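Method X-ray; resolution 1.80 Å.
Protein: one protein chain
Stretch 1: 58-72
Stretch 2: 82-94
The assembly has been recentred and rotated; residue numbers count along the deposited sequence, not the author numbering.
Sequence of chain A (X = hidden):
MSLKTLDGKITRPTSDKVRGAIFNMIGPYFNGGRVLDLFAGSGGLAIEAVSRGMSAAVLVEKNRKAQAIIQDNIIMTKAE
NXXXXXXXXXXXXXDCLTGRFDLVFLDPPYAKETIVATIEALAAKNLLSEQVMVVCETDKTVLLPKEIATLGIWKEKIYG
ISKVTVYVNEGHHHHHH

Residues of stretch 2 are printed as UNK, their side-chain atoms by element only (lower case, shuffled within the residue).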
# COMPACT_ATOMS: atom_id res chain seq x y z
N VAL A 58 -5.49 1.11 -1.80
CA VAL A 58 -4.51 0.31 -2.52
C VAL A 58 -5.14 0.19 -3.89
O VAL A 58 -6.30 -0.22 -4.00
CB VAL A 58 -4.31 -1.10 -1.93
CG1 VAL A 58 -3.45 -1.94 -2.88
CG2 VAL A 58 -3.65 -1.01 -0.57
N LEU A 59 -4.41 0.58 -4.93
CA LEU A 59 -4.92 0.49 -6.29
C LEU A 59 -4.08 -0.51 -7.06
O LEU A 59 -2.85 -0.51 -6.95
CB LEU A 59 -4.87 1.85 -6.99
CG LEU A 59 -5.79 2.97 -6.49
CD1 LEU A 59 -5.32 3.48 -5.13
CD2 LEU A 59 -5.78 4.10 -7.50
N VAL A 60 -4.73 -1.37 -7.84
CA VAL A 60 -4.01 -2.35 -8.65
C VAL A 60 -4.42 -2.13 -10.09
O VAL A 60 -5.60 -2.19 -10.42
CB VAL A 60 -4.35 -3.80 -8.26
CG1 VAL A 60 -3.47 -4.76 -9.07
CG2 VAL A 60 -4.14 -4.01 -6.77
N GLU A 61 -3.44 -1.87 -10.95
CA GLU A 61 -3.70 -1.64 -12.36
C GLU A 61 -2.47 -2.08 -13.14
O GLU A 61 -1.37 -1.60 -12.88
CB GLU A 61 -3.99 -0.16 -12.61
CG GLU A 61 -4.17 0.21 -14.08
CD GLU A 61 -5.26 -0.61 -14.75
OE1 GLU A 61 -6.42 -0.56 -14.27
OE2 GLU A 61 -4.96 -1.29 -15.75
N LYS A 62 -2.67 -3.00 -14.08
CA LYS A 62 -1.58 -3.54 -14.89
C LYS A 62 -1.16 -2.71 -16.11
O LYS A 62 -0.00 -2.76 -16.52
CB LYS A 62 -1.92 -4.96 -15.35
CG LYS A 62 -1.02 -6.03 -14.77
CD LYS A 62 0.45 -5.75 -15.08
CE LYS A 62 1.36 -6.81 -14.49
NZ LYS A 62 2.79 -6.44 -14.65
N ASN A 63 -2.09 -1.96 -16.68
CA ASN A 63 -1.80 -1.14 -17.85
C ASN A 63 -0.88 0.04 -17.53
O ASN A 63 -1.10 0.77 -16.56
CB ASN A 63 -3.11 -0.62 -18.47
CG ASN A 63 -2.88 0.24 -19.70
OD1 ASN A 63 -2.36 1.36 -19.60
ND2 ASN A 63 -3.26 -0.27 -20.86
N ARG A 64 0.15 0.21 -18.35
CA ARG A 64 1.13 1.27 -18.14
C ARG A 64 0.57 2.68 -18.28
O ARG A 64 0.93 3.58 -17.52
CB ARG A 64 2.31 1.09 -19.11
CG ARG A 64 3.02 -0.24 -18.96
CD ARG A 64 4.35 -0.24 -19.70
NE ARG A 64 5.26 0.78 -19.19
CZ ARG A 64 5.74 0.81 -17.95
NH1 ARG A 64 5.39 -0.13 -17.08
NH2 ARG A 64 6.56 1.78 -17.58
N LYS A 65 -0.30 2.89 -19.26
CA LYS A 65 -0.89 4.21 -19.48
C LYS A 65 -1.83 4.59 -18.33
O LYS A 65 -1.86 5.74 -17.89
CB LYS A 65 -1.63 4.24 -20.82
CG LYS A 65 -0.69 4.36 -22.02
CD LYS A 65 -1.43 4.20 -23.34
CE LYS A 65 -1.53 2.74 -23.76
NZ LYS A 65 -2.23 1.89 -22.76
N ALA A 66 -2.58 3.61 -17.84
CA ALA A 66 -3.49 3.84 -16.74
C ALA A 66 -2.68 4.22 -15.51
O ALA A 66 -3.03 5.14 -14.77
CB ALA A 66 -4.31 2.59 -16.46
N GLN A 67 -1.57 3.51 -15.29
CA GLN A 67 -0.70 3.79 -14.15
C GLN A 67 -0.23 5.24 -14.16
O GLN A 67 -0.19 5.89 -13.12
CB GLN A 67 0.51 2.85 -14.17
CG GLN A 67 0.19 1.40 -13.87
CD GLN A 67 -0.51 1.22 -12.54
OE1 GLN A 67 -1.61 1.74 -12.33
NE2 GLN A 67 0.13 0.50 -11.63
N ALA A 68 0.14 5.73 -15.34
CA ALA A 68 0.61 7.10 -15.46
C ALA A 68 -0.50 8.06 -15.03
O ALA A 68 -0.26 9.01 -14.28
CB ALA A 68 1.03 7.38 -16.89
N ILE A 69 -1.71 7.80 -15.51
CA ILE A 69 -2.84 8.65 -15.18
C ILE A 69 -3.11 8.63 -13.68
O ILE A 69 -3.30 9.67 -13.06
CB ILE A 69 -4.10 8.21 -15.94
CG1 ILE A 69 -3.85 8.34 -17.44
CG2 ILE A 69 -5.29 9.06 -15.53
CD1 ILE A 69 -4.98 7.82 -18.31
N ILE A 70 -3.12 7.43 -13.10
CA ILE A 70 -3.36 7.30 -11.67
C ILE A 70 -2.36 8.10 -10.86
O ILE A 70 -2.73 8.86 -9.98
CB ILE A 70 -3.27 5.83 -11.23
CG1 ILE A 70 -4.40 5.02 -11.86
CG2 ILE A 70 -3.34 5.75 -9.71
CD1 ILE A 70 -4.32 3.53 -11.56
N GLN A 71 -1.08 7.92 -11.17
CA GLN A 71 -0.02 8.62 -10.46
C GLN A 71 -0.21 10.13 -10.51
O GLN A 71 0.00 10.82 -9.50
CB GLN A 71 1.34 8.22 -11.04
CG GLN A 71 1.74 6.80 -10.67
CD GLN A 71 2.98 6.30 -11.39
OE1 GLN A 71 4.02 6.95 -11.37
NE2 GLN A 71 2.86 5.15 -12.04
N ASP A 72 -0.63 10.65 -11.66
CA ASP A 72 -0.86 12.08 -11.80
C ASP A 72 -2.05 12.52 -10.95
O ASP A 72 -1.98 13.52 -10.24
CB ASP A 72 -1.10 12.45 -13.27
CG ASP A 72 0.16 12.32 -14.11
OD1 ASP A 72 0.06 12.44 -15.35
OD2 ASP A 72 1.25 12.11 -13.54
N UNK A 82 -1.52 8.70 0.92
CA UNK A 82 -2.61 7.82 1.31
C UNK A 82 -2.88 6.73 0.28
O UNK A 82 -3.76 5.89 0.47
n UNK A 82 -6.81 9.75 5.30
c UNK A 82 -4.95 10.79 2.31
n UNK A 82 -5.94 10.23 3.23
c UNK A 82 -5.87 10.30 4.55
n UNK A 82 -4.85 10.93 5.13
c UNK A 82 -3.89 8.64 1.52
c UNK A 82 -3.68 9.95 2.28
N UNK A 83 -2.13 6.75 -0.82
CA UNK A 83 -2.34 5.76 -1.88
C UNK A 83 -1.14 4.87 -2.16
O UNK A 83 0.01 5.31 -2.14
c UNK A 83 -6.13 9.05 -2.69
c UNK A 83 -3.92 7.37 -3.02
c UNK A 83 -2.74 6.46 -3.17
c UNK A 83 -4.85 9.52 -2.41
c UNK A 83 -5.20 6.92 -3.30
c UNK A 83 -3.75 8.68 -2.57
c UNK A 83 -6.31 7.75 -3.14
N UNK A 84 -1.44 3.60 -2.44
CA UNK A 84 -0.42 2.62 -2.77
C UNK A 84 -0.85 2.01 -4.11
O UNK A 84 -1.91 1.39 -4.19
c UNK A 84 -0.34 1.51 -1.71
o UNK A 84 -0.04 2.09 -0.43
c UNK A 84 0.74 0.50 -2.08
N UNK A 85 -0.05 2.22 -5.15
CA UNK A 85 -0.36 1.68 -6.47
C UNK A 85 0.52 0.47 -6.77
O UNK A 85 1.74 0.53 -6.66
c UNK A 85 -0.33 2.22 -9.00
c UNK A 85 0.09 3.28 -10.01
c UNK A 85 -1.78 1.83 -9.23
c UNK A 85 -0.15 2.74 -7.56
N UNK A 86 -0.12 -0.62 -7.14
CA UNK A 86 0.58 -1.85 -7.47
C UNK A 86 0.39 -2.14 -8.95
O UNK A 86 -0.74 -2.15 -9.44
c UNK A 86 0.24 -2.94 -5.13
c UNK A 86 1.73 -2.94 -4.80
c UNK A 86 0.05 -3.02 -6.64
c UNK A 86 -0.45 -4.12 -4.46
N UNK A 87 1.49 -2.35 -9.65
CA UNK A 87 1.45 -2.67 -11.07
C UNK A 87 1.55 -4.18 -11.17
O UNK A 87 2.65 -4.74 -11.25
c UNK A 87 4.85 -1.07 -13.56
c UNK A 87 3.40 -1.08 -14.01
c UNK A 87 2.58 -2.16 -13.30
n UNK A 87 5.62 0.04 -14.20
c UNK A 87 2.62 -2.00 -11.79
N UNK A 88 0.41 -4.84 -11.14
CA UNK A 88 0.39 -6.30 -11.21
C UNK A 88 -1.00 -6.82 -11.54
O UNK A 88 -1.98 -6.07 -11.56
c UNK A 88 0.07 -6.56 -8.66
c UNK A 88 0.90 -6.89 -9.89
c UNK A 88 1.20 -8.81 -7.10
se UNK A 88 1.00 -6.89 -6.96
N UNK A 89 -1.09 -8.12 -11.81
CA UNK A 89 -2.36 -8.76 -12.11
C UNK A 89 -3.19 -8.81 -10.84
O UNK A 89 -2.66 -9.04 -9.75
o UNK A 89 -1.17 -9.79 -16.15
c UNK A 89 -1.78 -9.64 -15.07
o UNK A 89 -2.82 -8.95 -14.96
c UNK A 89 -2.14 -10.19 -12.62
c UNK A 89 -1.22 -10.31 -13.83
N UNK A 90 -4.50 -8.59 -10.96
CA UNK A 90 -5.38 -8.61 -9.80
C UNK A 90 -5.25 -9.91 -9.02
O UNK A 90 -5.23 -9.90 -7.78
c UNK A 90 -6.83 -8.42 -10.25
N UNK A 91 -5.16 -11.02 -9.73
CA UNK A 91 -5.02 -12.34 -9.12
C UNK A 91 -3.76 -12.43 -8.27
O UNK A 91 -3.79 -12.93 -7.14
c UNK A 91 -6.37 -13.65 -10.84
c UNK A 91 -5.01 -13.41 -10.21
c UNK A 91 -6.29 -14.27 -12.23
o UNK A 91 -5.52 -15.23 -12.42
o UNK A 91 -7.01 -13.79 -13.13
N UNK A 92 -2.65 -11.95 -8.82
CA UNK A 92 -1.38 -11.96 -8.11
C UNK A 92 -1.49 -11.04 -6.90
O UNK A 92 -1.05 -11.38 -5.80
c UNK A 92 0.60 -11.53 -11.36
c UNK A 92 2.03 -9.55 -11.73
n UNK A 92 1.62 -10.56 -10.96
c UNK A 92 -0.25 -11.46 -9.02
n UNK A 92 1.52 -9.38 -12.93
c UNK A 92 0.08 -12.36 -10.19
n UNK A 92 2.97 -8.73 -11.29
N UNK A 93 -2.07 -9.86 -7.12
CA UNK A 93 -2.23 -8.88 -6.06
C UNK A 93 -2.97 -9.46 -4.85
O UNK A 93 -2.50 -9.34 -3.72
c UNK A 93 -2.98 -7.65 -6.59
N UNK A 94 -4.11 -10.10 -5.10
CA UNK A 94 -4.89 -10.68 -4.01
C UNK A 94 -4.08 -11.62 -3.13
O UNK A 94 -4.30 -11.69 -1.92
c UNK A 94 -8.29 -10.97 -5.90
c UNK A 94 -7.09 -10.37 -5.19
c UNK A 94 -6.14 -11.40 -4.57
c UNK A 94 -6.86 -12.17 -3.46

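Position 82 has seven side-chain atoms: three carbons, a nitrogen, then a carbon carrying two more nitrogens. They are out of reach of stretch 1. That is a guanidinium, so R82.

Position 83 has one carbon and then a ring of six carbons, with no oxygen. The ring edge meets L59. It is F83; its CD2 lies 3.9 Å from L59 CD1.

Position 84 has one carbon bearing an oxygen and a carbon, beside V58. It is T84. Its backbone O accepts from L59 N at 2.7 Å.

Position 85 has four carbons, forked at the second, touching L59 and I70. It is L85. Its CD1 lies 3.8 Å from both L59 CB and I70 CD1, so it fills space between strand and helix.

Position 86 has the same four carbons and fork, reaching V58. It is L86. Its CD1 meets V58 CG1 at 4.0 Å. Its N donates to L59 O at 2.7 Å, and its O accepts from E61 N at 3.1 Å.

Position 87 has four carbons in a row ending in nitrogen, which nears R64. It is K87. Its NZ is 2.9 Å from R64 NH1. Both groups are donors, so this is no hydrogen bond.

Position 88 has two carbons, a selenium and a last carbon, unbranched, near V60. The selenium marks selenomethionine, M88. Its CG lies 4.0 Å from V60 CG1.

Position 89 has three carbons, the third carrying two oxygens, close to K62. It is E89, at the N-cap position of the next helix. Its OE2 approaches K62 CG at 3.4 Å.

Position 90 has one carbon: A90.

Position 91 has three carbons ending in two oxygens, without contact to stretch 1: E91.

Position 92 has three carbons, a nitrogen and a carbon with two nitrogens, near K62. It is R92. K62 CE lies at the guanidinium edge, 3.0 Å from R92 NH1.

Position 93 has one carbon, packed on V60. It is A93; its CB lies 3.8 Å from V60 CG2.

Position 94 has four carbons, forked at the first, one arm two carbons long, not touching stretch 1: I94.

The contact rests on two parallel strands. Two backbone hydrogen bonds join them, and a third, from E61 N, follows just past the first strand. L59 and L85 share one face, where I70 of the first helix adds its side chain. V58, V60, T84 and L86 share the other, where V60 also reaches A93 of the second helix. Past the strands, K62 and R64 lie near R92 and K87. These like-charged pairs add no salt bridge, so backbone pairing and apolar packing provide the identified attractions.

Stretch 2 82-94: RFTLLKMEAERAI
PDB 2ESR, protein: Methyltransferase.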